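Local coordinates for protein putative Zn-dependent Alcohol Dehydrogenase (Rhodobacter sphaeroides, PDB 3IV6) that binds S-adenosylmethionine in a Rossmann-like domain and, although named a dehydrogenase, is probably an S-adenosylmethionine-dependent methyltransferase of unknown substrate, at residues Ser69-Asp74 / Gly109-Val114; Val49-Ala54 / Phe58-Ala63; Arg191-His196 / Thr203-Tyr208. All coordinates share one frame; numbering follows the deposited sequence.

In the fold
From the N terminus, contact 2 comes first: strand 48-52 runs into the loop at Gly53 and Ala54, and helix 57-65 folds straight back onto the strand. The chain continues into strand 69-74, where contact 1 opens, and a longer excursion of 34 residues ends when 109-114 leads into strand 113-117 of the same sheet. Contact 3 closes a short loop much later, between two helices, 187-192 and 201-210, that precede strand 213-215 of the small antiparallel sheet. The three follow one another in series, without nesting or crossing. Contacts 1 and 2 touch through strand 48-52 and share S-adenosylmethionine, whereas contact 3 lies on the opposite side of the chain's centre from contact 1.

Contact 1 of 3, residues Ser69-Asp74 / Gly109-Val114; sequences SVTVFD and GHFDFV. With SAM (S-adenosylmethionine), chain E.
Phe111, in the loop leading into strand 113-117, reaches Thr71 and Phe73 of strand 69-74 across the Rossmann-like sheet, with strand 48-52 running between the two segments. The benzene ring passes over the small Ala50 of that middle strand, where a methyl leaves room for it. Thr71 OG1 lies at the edge of the Phe111 ring, near its plane, 3.5 Å from Phe111 CE1. On the other side of CZ, Phe111 CE2 is 3.9 Å from Phe73 CE2 and meets the Phe73 ring at its edge. The two ring planes stand at 88°, with an oblique approach. Phe73 CG is anti to its own carbonyl carbon (chi1 -64°), which lets the ring lie alongside Thr71, with Thr71 CG2 over one face. After Phe111, the backbone N of Asp112 is hydrogen-bonded to Thr48 OG1. Val114 then turns its branched side chain to Ala50 and to Met135 and Leu138 of helix 125-139, as suits a buried strand. As in class I methyltransferases, an acid, Asp74, ends strand 69-74: its carboxylate grips both ribose hydroxyls, OD1 accepting from SAM O2' at 2.6 Å and OD2 from SAM O3' at 2.7 Å.

Contact 2 of 3, residues Val49-Ala54 / Phe58-Ala63; sequences VAVIGA and FLIEKA. With SAM (S-adenosylmethionine), chain E.
Ile60 of helix 57-65 lays its longer branch against Val51, in the middle of strand 48-52, and every close approach between the two segments involves this side chain. Its CB leaves the helix toward the strand and splits into two arms. CG1 stands anti to the carbonyl carbon (chi1 -71°), and this directs the ethyl arm at the strand. There Ile60 CG1 sits between the two methyls of Val51, 3.7 Å from Val51 CG1 and equally far from Val51 CG2, so the fork of the valine receives the methylene of the isoleucine. One step further, Ile60 CD1 reaches toward the strand's C-terminal end: it lies 3.9 Å from Val51 CG1 and 3.7 Å from the carbonyl oxygen Gly53 O, and the tip also comes near Ala54 CA. Ile60 additionally packs on Val72 of the neighbouring strand 69-74, so it spans two strands. Beta-branched valines suit the extended backbone, and Ala63, one turn further along the helix, offers only a methyl to Val70.

Beyond Val51 the chain leaves the strand at Gly53, where a side chain would run into the ligand's methyl carbon CE and the preceding carbonyl oxygen. The bare Gly53 CA can therefore lie 3.4 Å from the ribose oxygen SAM O4'. Ala54 gives its backbone N to Asp74 OD2, part of the carboxylate that also binds the ribose; this backbone bond probably helps to orient the acid. Ser55 and Thr56 then add hydroxyl bonds to the ligand just before the helix. Strand 48-52, the glycine-containing loop beside the ligand and helix 57-65 form, with strand 69-74, the first beta-alpha-beta unit of the Rossmann-like fold, and the loop is consistent with the glycine-bearing cofactor motif of class I methyltransferases.

Contact 3 of 3, residues Arg191-His196 / Thr203-Tyr208; sequences RALVPH and TLLEWY
The helix-loop-helix connection between 187-192 and 201-210 is closed here by Leu193 and His196, which rest on Leu204, Leu205, Trp207 and Tyr208 of the second helix. Leu193 is the first residue to leave helical geometry after helix 187-192, and its backbone turn starts the loop. Its CG is anti to the carbonyl carbon (chi1 -81°), an arrangement that sends both methyls to the second helix. Leu193 CD1 lies 3.7 Å from the backbone atom Leu205 N and 4.0 Å from Leu204 CB. Leu193 CD2 meets Tyr208 CD2 at 3.7 Å, the two side chains sliding past each other in opposite directions and the methyl approaching the ring obliquely. A forked leucine suits this place because its two branches can touch successive turns of the helix at once.

Leu204 answers from the helix. Leu204 CD1 lies 3.7 Å from the carbonyl oxygen Val194 O, while Leu204 CD2 comes to 4.1 Å from His196 CB, so one leucine touches two points of the loop. The Tyr208 ring also pairs edge-to-face with Phe182.

Farther along the loop, His196 and Trp207 form a T-shaped pair. The histidine presents its face and the indole its six-membered edge, with planes at 82° and ring centres 5.2 Å apart. Flat side chains suit both positions, since each ring is also engaged by a further aromatic: Phe21 meets His196, and Trp14 pairs edge-to-face with Trp207. Arg211 adds a cation-pi contact to the indole. The Trp207 side chain is about 7 Å from S-adenosylmethionine, which places this part of the connection close to the cofactor pocket without touching the ligand. Where the rings approach most closely, Trp207 CH2 stands 3.8 Å from His196 NE2.

Contact 1 of 3, residues Ser69-Asp74 / Gly109-Val114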
loop_
_atom_site.group_PDB
_atom_site.type_symbol
_atom_site.label_atom_id
_atom_site.label_comp_id
_atom_site.label_asym_id
_atom_site.label_seq_id
_atom_site.Cartn_x
_atom_site.Cartn_y
_atom_site.Cartn_z
ATOM N N SER A 69 6.602 -8.947 -17.780
ATOM C CA SER A 69 7.152 -9.992 -16.928
ATOM C C SER A 69 7.013 -9.514 -15.500
ATOM O O SER A 69 7.810 -8.691 -15.050
ATOM C CB SER A 69 8.629 -10.227 -17.253
ATOM O OG SER A 69 8.777 -11.289 -18.177
ATOM N N VAL A 70 5.985 -10.023 -14.812
ATOM C CA VAL A 70 5.569 -9.539 -13.490
ATOM C C VAL A 70 6.042 -10.364 -12.326
ATOM O O VAL A 70 5.904 -11.569 -12.306
ATOM C CB VAL A 70 4.056 -9.556 -13.399
ATOM C CG1 VAL A 70 3.593 -8.986 -12.079
ATOM C CG2 VAL A 70 3.458 -8.828 -14.592
ATOM N N THR A 71 6.589 -9.683 -11.343
ATOM C CA THR A 71 6.946 -10.265 -10.061
ATOM C C THR A 71 6.080 -9.556 -9.019
ATOM O O THR A 71 5.984 -8.337 -9.040
ATOM C CB THR A 71 8.466 -10.021 -9.727
ATOM O OG1 THR A 71 9.303 -10.758 -10.628
ATOM C CG2 THR A 71 8.787 -10.457 -8.330
ATOM N N VAL A 72 5.454 -10.303 -8.116
ATOM C CA VAL A 72 4.702 -9.694 -7.025
ATOM C C VAL A 72 5.431 -9.878 -5.708
ATOM O O VAL A 72 5.928 -10.963 -5.430
ATOM C CB VAL A 72 3.318 -10.340 -6.862
ATOM C CG1 VAL A 72 2.558 -9.721 -5.671
ATOM C CG2 VAL A 72 2.529 -10.274 -8.178
ATOM N N PHE A 73 5.485 -8.815 -4.906
ATOM C CA PHE A 73 6.065 -8.847 -3.570
ATOM C C PHE A 73 4.994 -8.583 -2.533
ATOM O O PHE A 73 4.148 -7.714 -2.707
ATOM C CB PHE A 73 7.161 -7.807 -3.443
ATOM C CG PHE A 73 8.333 -8.070 -4.341
ATOM C CD1 PHE A 73 9.077 -9.242 -4.207
ATOM C CD2 PHE A 73 8.705 -7.148 -5.336
ATOM C CE1 PHE A 73 10.160 -9.491 -5.012
ATOM C CE2 PHE A 73 9.808 -7.402 -6.182
ATOM C CZ PHE A 73 10.530 -8.571 -6.010
ATOM N N ASP A 74 5.029 -9.336 -1.447
ATOM C CA ASP A 74 4.092 -9.136 -0.351
ATOM C C ASP A 74 4.680 -9.698 0.938
ATOM O O ASP A 74 5.416 -10.703 0.914
ATOM C CB ASP A 74 2.748 -9.825 -0.656
ATOM C CG ASP A 74 1.598 -9.237 0.137
ATOM O OD1 ASP A 74 1.556 -9.446 1.374
ATOM O OD2 ASP A 74 0.758 -8.545 -0.486
ATOM N N GLY A 109 17.875 -2.571 -9.015
ATOM C CA GLY A 109 17.791 -2.185 -10.415
ATOM C C GLY A 109 17.304 -3.263 -11.377
ATOM O O GLY A 109 17.575 -3.241 -12.589
ATOM N N HIS A 110 16.541 -4.199 -10.848
ATOM C CA HIS A 110 16.114 -5.341 -11.627
ATOM C C HIS A 110 14.794 -5.119 -12.366
ATOM O O HIS A 110 14.448 -5.879 -13.262
ATOM C CB HIS A 110 15.989 -6.543 -10.697
ATOM C CG HIS A 110 16.100 -7.849 -11.397
ATOM N ND1 HIS A 110 14.996 -8.564 -11.813
ATOM C CD2 HIS A 110 17.183 -8.564 -11.778
ATOM C CE1 HIS A 110 15.396 -9.671 -12.407
ATOM N NE2 HIS A 110 16.715 -9.697 -12.402
ATOM N N PHE A 111 14.040 -4.092 -11.991
ATOM C CA PHE A 111 12.730 -3.860 -12.619
ATOM C C PHE A 111 12.641 -2.543 -13.393
ATOM O O PHE A 111 13.221 -1.552 -12.967
ATOM C CB PHE A 111 11.629 -3.955 -11.561
ATOM C CG PHE A 111 11.565 -5.292 -10.909
ATOM C CD1 PHE A 111 10.859 -6.329 -11.498
ATOM C CD2 PHE A 111 12.232 -5.532 -9.742
ATOM C CE1 PHE A 111 10.816 -7.588 -10.919
ATOM C CE2 PHE A 111 12.189 -6.789 -9.166
ATOM C CZ PHE A 111 11.480 -7.826 -9.773
ATOM N N ASP A 112 11.930 -2.536 -14.525
ATOM C CA ASP A 112 11.667 -1.270 -15.225
ATOM C C ASP A 112 10.628 -0.405 -14.476
ATOM O O ASP A 112 10.727 0.838 -14.450
ATOM C CB ASP A 112 11.154 -1.509 -16.646
ATOM C CG ASP A 112 12.183 -2.161 -17.547
ATOM O OD1 ASP A 112 11.782 -3.030 -18.353
ATOM O OD2 ASP A 112 13.384 -1.798 -17.452
ATOM N N PHE A 113 9.634 -1.080 -13.889
ATOM C CA PHE A 113 8.544 -0.427 -13.170
ATOM C C PHE A 113 8.224 -1.075 -11.836
ATOM O O PHE A 113 8.196 -2.299 -11.711
ATOM C CB PHE A 113 7.278 -0.400 -14.018
ATOM C CG PHE A 113 7.415 0.392 -15.276
ATOM C CD1 PHE A 113 7.189 1.755 -15.273
ATOM C CD2 PHE A 113 7.773 -0.227 -16.467
ATOM C CE1 PHE A 113 7.311 2.488 -16.437
ATOM C CE2 PHE A 113 7.903 0.489 -17.622
ATOM C CZ PHE A 113 7.670 1.849 -17.616
ATOM N N VAL A 114 7.989 -0.235 -10.830
ATOM C CA VAL A 114 7.433 -0.722 -9.574
ATOM C C VAL A 114 6.104 -0.022 -9.378
ATOM O O VAL A 114 6.029 1.214 -9.344
ATOM C CB VAL A 114 8.364 -0.445 -8.379
ATOM C CG1 VAL A 114 7.570 -0.428 -7.041
ATOM C CG2 VAL A 114 9.498 -1.459 -8.325
HETATM N N SAM E . -4.796 -3.516 -0.827
HETATM C CA SAM E . -5.152 -2.273 -1.486
HETATM C C SAM E . -5.188 -2.442 -2.990
HETATM O O SAM E . -4.923 -3.508 -3.563
HETATM O OXT SAM E . -5.521 -1.464 -3.620
HETATM C CB SAM E . -4.241 -1.131 -1.049
HETATM C CG SAM E . -3.342 -1.425 0.160
HETATM S SD SAM E . -1.806 -2.353 -0.158
HETATM C CE SAM E . -1.938 -2.808 -1.911
HETATM C "C5'" SAM E . -2.031 -3.884 0.815
HETATM C "C4'" SAM E . -1.273 -5.133 0.383
HETATM O "O4'" SAM E . 0.121 -4.919 0.524
HETATM C "C3'" SAM E . -1.581 -6.341 1.249
HETATM O "O3'" SAM E . -1.568 -7.463 0.398
HETATM C "C2'" SAM E . -0.396 -6.461 2.184
HETATM O "O2'" SAM E . -0.094 -7.808 2.480
HETATM C "C1'" SAM E . 0.739 -5.843 1.387
HETATM N N9 SAM E . 1.688 -5.134 2.256
HETATM C C8 SAM E . 1.369 -4.245 3.250
HETATM N N7 SAM E . 2.518 -3.823 3.843
HETATM C C5 SAM E . 3.583 -4.427 3.245
HETATM C C6 SAM E . 4.972 -4.346 3.460
HETATM N N6 SAM E . 5.512 -3.577 4.409
HETATM N N1 SAM E . 5.798 -5.114 2.677
HETATM C C2 SAM E . 5.245 -5.951 1.716
HETATM N N3 SAM E . 3.892 -6.026 1.485
HETATM C C4 SAM E . 3.065 -5.271 2.245
#

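Contact 2 of 3, residues Val49-Ala54 / Phe58-Ala63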
loop_
_atom_site.group_PDB
_atom_site.type_symbol
_atom_site.label_atom_id
_atom_site.label_comp_id
_atom_site.label_asym_id
_atom_site.label_seq_id
_atom_site.Cartn_x
_atom_site.Cartn_y
_atom_site.Cartn_z
ATOM N N VAL A 49 8.081 -5.669 -14.496
ATOM C CA VAL A 49 7.211 -4.934 -13.591
ATOM C C VAL A 49 7.153 -5.618 -12.237
ATOM O O VAL A 49 6.902 -6.806 -12.155
ATOM C CB VAL A 49 5.758 -4.874 -14.147
ATOM C CG1 VAL A 49 4.837 -4.184 -13.161
ATOM C CG2 VAL A 49 5.723 -4.237 -15.533
ATOM N N ALA A 50 7.347 -4.861 -11.169
ATOM C CA ALA A 50 7.142 -5.384 -9.815
ATOM C C ALA A 50 5.907 -4.740 -9.239
ATOM O O ALA A 50 5.835 -3.513 -9.167
ATOM C CB ALA A 50 8.309 -5.043 -8.960
ATOM N N VAL A 51 4.941 -5.555 -8.830
ATOM C CA VAL A 51 3.831 -5.078 -8.012
ATOM C C VAL A 51 4.055 -5.397 -6.538
ATOM O O VAL A 51 4.165 -6.561 -6.155
ATOM C CB VAL A 51 2.492 -5.692 -8.463
ATOM C CG1 VAL A 51 1.339 -5.075 -7.688
ATOM C CG2 VAL A 51 2.300 -5.504 -9.959
ATOM N N ILE A 52 4.124 -4.355 -5.716
ATOM C CA ILE A 52 4.073 -4.516 -4.268
ATOM C C ILE A 52 2.634 -4.557 -3.768
ATOM O O ILE A 52 1.869 -3.613 -3.969
ATOM C CB ILE A 52 4.826 -3.382 -3.547
ATOM C CG1 ILE A 52 6.117 -3.040 -4.294
ATOM C CG2 ILE A 52 5.126 -3.773 -2.108
ATOM C CD1 ILE A 52 7.026 -4.228 -4.519
ATOM N N GLY A 53 2.271 -5.655 -3.113
ATOM C CA GLY A 53 0.904 -5.862 -2.672
ATOM C C GLY A 53 0.194 -6.941 -3.466
ATOM O O GLY A 53 -0.409 -6.667 -4.503
ATOM N N ALA A 54 0.268 -8.175 -2.977
ATOM C CA ALA A 54 -0.343 -9.308 -3.660
ATOM C C ALA A 54 -1.865 -9.210 -3.637
ATOM O O ALA A 54 -2.559 -10.046 -4.216
ATOM C CB ALA A 54 0.116 -10.616 -3.035
ATOM N N PHE A 58 -6.304 -7.670 -9.696
ATOM C CA PHE A 58 -6.771 -7.352 -11.047
ATOM C C PHE A 58 -5.767 -6.481 -11.786
ATOM O O PHE A 58 -5.572 -6.639 -12.988
ATOM C CB PHE A 58 -8.206 -6.775 -11.046
ATOM C CG PHE A 58 -9.198 -7.701 -10.399
ATOM C CD1 PHE A 58 -9.470 -8.936 -10.966
ATOM C CD2 PHE A 58 -9.793 -7.382 -9.184
ATOM C CE1 PHE A 58 -10.350 -9.816 -10.354
ATOM C CE2 PHE A 58 -10.659 -8.251 -8.576
ATOM C CZ PHE A 58 -10.938 -9.470 -9.162
ATOM N N LEU A 59 -5.103 -5.593 -11.049
ATOM C CA LEU A 59 -3.956 -4.877 -11.588
ATOM C C LEU A 59 -2.864 -5.848 -12.038
ATOM O O LEU A 59 -2.307 -5.728 -13.112
ATOM C CB LEU A 59 -3.382 -3.923 -10.558
ATOM C CG LEU A 59 -2.075 -3.330 -11.061
ATOM C CD1 LEU A 59 -2.324 -2.543 -12.361
ATOM C CD2 LEU A 59 -1.537 -2.411 -10.021
ATOM N N ILE A 60 -2.568 -6.838 -11.220
ATOM C CA ILE A 60 -1.533 -7.777 -11.594
ATOM C C ILE A 60 -1.944 -8.527 -12.856
ATOM O O ILE A 60 -1.124 -8.794 -13.723
ATOM C CB ILE A 60 -1.220 -8.712 -10.408
ATOM C CG1 ILE A 60 -0.471 -7.924 -9.313
ATOM C CG2 ILE A 60 -0.451 -9.956 -10.854
ATOM C CD1 ILE A 60 -0.821 -8.348 -7.827
ATOM N N GLU A 61 -3.231 -8.826 -12.982
ATOM C CA GLU A 61 -3.718 -9.648 -14.091
ATOM C C GLU A 61 -3.711 -8.879 -15.430
ATOM O O GLU A 61 -3.452 -9.472 -16.474
ATOM C CB GLU A 61 -5.096 -10.193 -13.750
ATOM C CG GLU A 61 -5.682 -11.204 -14.704
ATOM C CD GLU A 61 -6.953 -11.839 -14.122
ATOM O OE1 GLU A 61 -7.193 -11.691 -12.888
ATOM O OE2 GLU A 61 -7.701 -12.495 -14.887
ATOM N N LYS A 62 -3.982 -7.570 -15.401
ATOM C CA LYS A 62 -3.853 -6.733 -16.588
ATOM C C LYS A 62 -2.386 -6.562 -16.999
ATOM O O LYS A 62 -2.068 -6.496 -18.190
ATOM C CB LYS A 62 -4.514 -5.367 -16.404
ATOM C CG LYS A 62 -6.032 -5.408 -16.396
ATOM C CD LYS A 62 -6.625 -6.250 -17.514
ATOM C CE LYS A 62 -8.140 -6.014 -17.623
ATOM N NZ LYS A 62 -8.749 -6.285 -18.957
ATOM N N ALA A 63 -1.499 -6.503 -16.011
ATOM C CA ALA A 63 -0.064 -6.465 -16.256
ATOM C C ALA A 63 0.388 -7.669 -17.026
ATOM O O ALA A 63 1.174 -7.532 -17.961
ATOM C CB ALA A 63 0.671 -6.436 -14.983
HETATM N N SAM E . -4.796 -3.516 -0.827
HETATM C CA SAM E . -5.152 -2.273 -1.486
HETATM C C SAM E . -5.188 -2.442 -2.990
HETATM O O SAM E . -4.923 -3.508 -3.563
HETATM O OXT SAM E . -5.521 -1.464 -3.620
HETATM C CB SAM E . -4.241 -1.131 -1.049
HETATM C CG SAM E . -3.342 -1.425 0.160
HETATM S SD SAM E . -1.806 -2.353 -0.158
HETATM C CE SAM E . -1.938 -2.808 -1.911
HETATM C "C5'" SAM E . -2.031 -3.884 0.815
HETATM C "C4'" SAM E . -1.273 -5.133 0.383
HETATM O "O4'" SAM E . 0.121 -4.919 0.524
HETATM C "C3'" SAM E . -1.581 -6.341 1.249
HETATM O "O3'" SAM E . -1.568 -7.463 0.398
HETATM C "C2'" SAM E . -0.396 -6.461 2.184
HETATM O "O2'" SAM E . -0.094 -7.808 2.480
HETATM C "C1'" SAM E . 0.739 -5.843 1.387
HETATM N N9 SAM E . 1.688 -5.134 2.256
HETATM C C8 SAM E . 1.369 -4.245 3.250
HETATM N N7 SAM E . 2.518 -3.823 3.843
HETATM C C5 SAM E . 3.583 -4.427 3.245
HETATM C C6 SAM E . 4.972 -4.346 3.460
HETATM N N6 SAM E . 5.512 -3.577 4.409
HETATM N N1 SAM E . 5.798 -5.114 2.677
HETATM C C2 SAM E . 5.245 -5.951 1.716
HETATM N N3 SAM E . 3.892 -6.026 1.485
HETATM C C4 SAM E . 3.065 -5.271 2.245
#

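Contact 3 of 3, residues Arg191-His196 / Thr203-Tyr208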
loop_
_atom_site.group_PDB
_atom_site.type_symbol
_atom_site.label_atom_id
_atom_site.label_comp_id
_atom_site.label_asym_id
_atom_site.label_seq_id
_atom_site.Cartn_x
_atom_site.Cartn_y
_atom_site.Cartn_z
ATOM N N ARG A 191 -16.828 1.276 17.532
ATOM C CA ARG A 191 -17.949 2.171 17.272
ATOM C C ARG A 191 -17.795 2.872 15.928
ATOM O O ARG A 191 -18.777 3.325 15.336
ATOM C CB ARG A 191 -18.080 3.205 18.393
ATOM C CG ARG A 191 -19.404 3.951 18.398
ATOM C CD ARG A 191 -19.831 4.308 19.812
ATOM N NE ARG A 191 -19.951 5.751 19.999
ATOM C CZ ARG A 191 -19.143 6.475 20.768
ATOM N NH1 ARG A 191 -18.152 5.891 21.426
ATOM N NH2 ARG A 191 -19.328 7.783 20.879
ATOM N N ALA A 192 -16.559 2.960 15.449
ATOM C CA ALA A 192 -16.236 3.813 14.311
ATOM C C ALA A 192 -16.174 3.006 13.018
ATOM O O ALA A 192 -16.207 3.568 11.924
ATOM C CB ALA A 192 -14.921 4.540 14.550
ATOM N N LEU A 193 -16.083 1.687 13.153
ATOM C CA LEU A 193 -15.940 0.807 11.999
ATOM C C LEU A 193 -16.991 1.114 10.937
ATOM O O LEU A 193 -18.173 1.268 11.247
ATOM C CB LEU A 193 -16.037 -0.658 12.427
ATOM C CG LEU A 193 -14.768 -1.277 13.017
ATOM C CD1 LEU A 193 -15.007 -2.731 13.399
ATOM C CD2 LEU A 193 -13.608 -1.158 12.041
ATOM N N VAL A 194 -16.554 1.202 9.685
ATOM C CA VAL A 194 -17.464 1.430 8.570
ATOM C C VAL A 194 -17.425 0.272 7.579
ATOM O O VAL A 194 -16.532 -0.575 7.634
ATOM C CB VAL A 194 -17.131 2.739 7.829
ATOM C CG1 VAL A 194 -17.202 3.922 8.783
ATOM C CG2 VAL A 194 -15.757 2.647 7.183
ATOM N N PRO A 195 -18.398 0.240 6.674
ATOM C CA PRO A 195 -18.561 -0.893 5.758
ATOM C C PRO A 195 -17.391 -1.008 4.786
ATOM O O PRO A 195 -17.087 -0.053 4.071
ATOM C CB PRO A 195 -19.841 -0.540 4.999
ATOM C CG PRO A 195 -20.614 0.304 5.949
ATOM C CD PRO A 195 -19.595 1.098 6.715
ATOM N N HIS A 196 -16.743 -2.169 4.767
ATOM C CA HIS A 196 -15.703 -2.443 3.800
ATOM C C HIS A 196 -16.206 -3.600 2.958
ATOM O O HIS A 196 -15.844 -4.764 3.171
ATOM C CB HIS A 196 -14.440 -2.857 4.506
ATOM C CG HIS A 196 -13.226 -2.845 3.632
ATOM N ND1 HIS A 196 -12.984 -3.825 2.690
ATOM C CD2 HIS A 196 -12.183 -1.985 3.567
ATOM C CE1 HIS A 196 -11.843 -3.568 2.086
ATOM N NE2 HIS A 196 -11.332 -2.460 2.593
ATOM N N THR A 203 -14.038 -9.424 11.789
ATOM C CA THR A 203 -12.868 -9.515 10.947
ATOM C C THR A 203 -12.271 -8.119 10.757
ATOM O O THR A 203 -11.049 -7.961 10.765
ATOM C CB THR A 203 -13.122 -10.287 9.635
ATOM O OG1 THR A 203 -13.616 -11.590 9.942
ATOM C CG2 THR A 203 -11.823 -10.494 8.881
ATOM N N LEU A 204 -13.112 -7.099 10.684
ATOM C CA LEU A 204 -12.586 -5.755 10.503
ATOM C C LEU A 204 -11.772 -5.325 11.709
ATOM O O LEU A 204 -10.569 -5.020 11.589
ATOM C CB LEU A 204 -13.708 -4.766 10.193
ATOM C CG LEU A 204 -14.240 -4.993 8.776
ATOM C CD1 LEU A 204 -15.367 -4.030 8.392
ATOM C CD2 LEU A 204 -13.068 -4.907 7.788
ATOM N N LEU A 205 -12.445 -5.323 12.859
ATOM C CA LEU A 205 -11.876 -4.943 14.138
ATOM C C LEU A 205 -10.519 -5.551 14.281
ATOM O O LEU A 205 -9.561 -4.856 14.611
ATOM C CB LEU A 205 -12.751 -5.448 15.277
ATOM C CG LEU A 205 -12.384 -4.956 16.683
ATOM C CD1 LEU A 205 -12.812 -3.519 16.800
ATOM C CD2 LEU A 205 -13.016 -5.795 17.782
ATOM N N GLU A 206 -10.413 -6.851 14.034
ATOM C CA GLU A 206 -9.133 -7.517 14.246
ATOM C C GLU A 206 -8.069 -7.046 13.258
ATOM O O GLU A 206 -6.933 -6.739 13.639
ATOM C CB GLU A 206 -9.287 -9.040 14.229
ATOM C CG GLU A 206 -8.035 -9.818 14.715
ATOM C CD GLU A 206 -7.593 -9.427 16.140
ATOM O OE1 GLU A 206 -8.441 -8.912 16.933
ATOM O OE2 GLU A 206 -6.396 -9.634 16.453
ATOM N N TRP A 207 -8.452 -6.978 11.982
ATOM C CA TRP A 207 -7.628 -6.391 10.933
ATOM C C TRP A 207 -7.104 -5.000 11.311
ATOM O O TRP A 207 -5.926 -4.693 11.157
ATOM C CB TRP A 207 -8.519 -6.257 9.738
ATOM C CG TRP A 207 -7.869 -5.876 8.481
ATOM C CD1 TRP A 207 -6.697 -6.349 7.981
ATOM C CD2 TRP A 207 -8.386 -4.968 7.523
ATOM N NE1 TRP A 207 -6.443 -5.768 6.768
ATOM C CE2 TRP A 207 -7.473 -4.918 6.464
ATOM C CE3 TRP A 207 -9.540 -4.182 7.463
ATOM C CZ2 TRP A 207 -7.674 -4.120 5.349
ATOM C CZ3 TRP A 207 -9.740 -3.381 6.347
ATOM C CH2 TRP A 207 -8.810 -3.355 5.312
ATOM N N TYR A 208 -7.995 -4.152 11.800
ATOM C CA TYR A 208 -7.580 -2.828 12.237
ATOM C C TYR A 208 -6.591 -2.880 13.400
ATOM O O TYR A 208 -5.592 -2.177 13.383
ATOM C CB TYR A 208 -8.801 -1.948 12.566
ATOM C CG TYR A 208 -9.222 -1.115 11.380
ATOM C CD1 TYR A 208 -8.523 0.045 11.042
ATOM C CD2 TYR A 208 -10.271 -1.508 10.551
ATOM C CE1 TYR A 208 -8.864 0.802 9.946
ATOM C CE2 TYR A 208 -10.622 -0.750 9.424
ATOM C CZ TYR A 208 -9.911 0.406 9.134
ATOM O OH TYR A 208 -10.236 1.181 8.029
#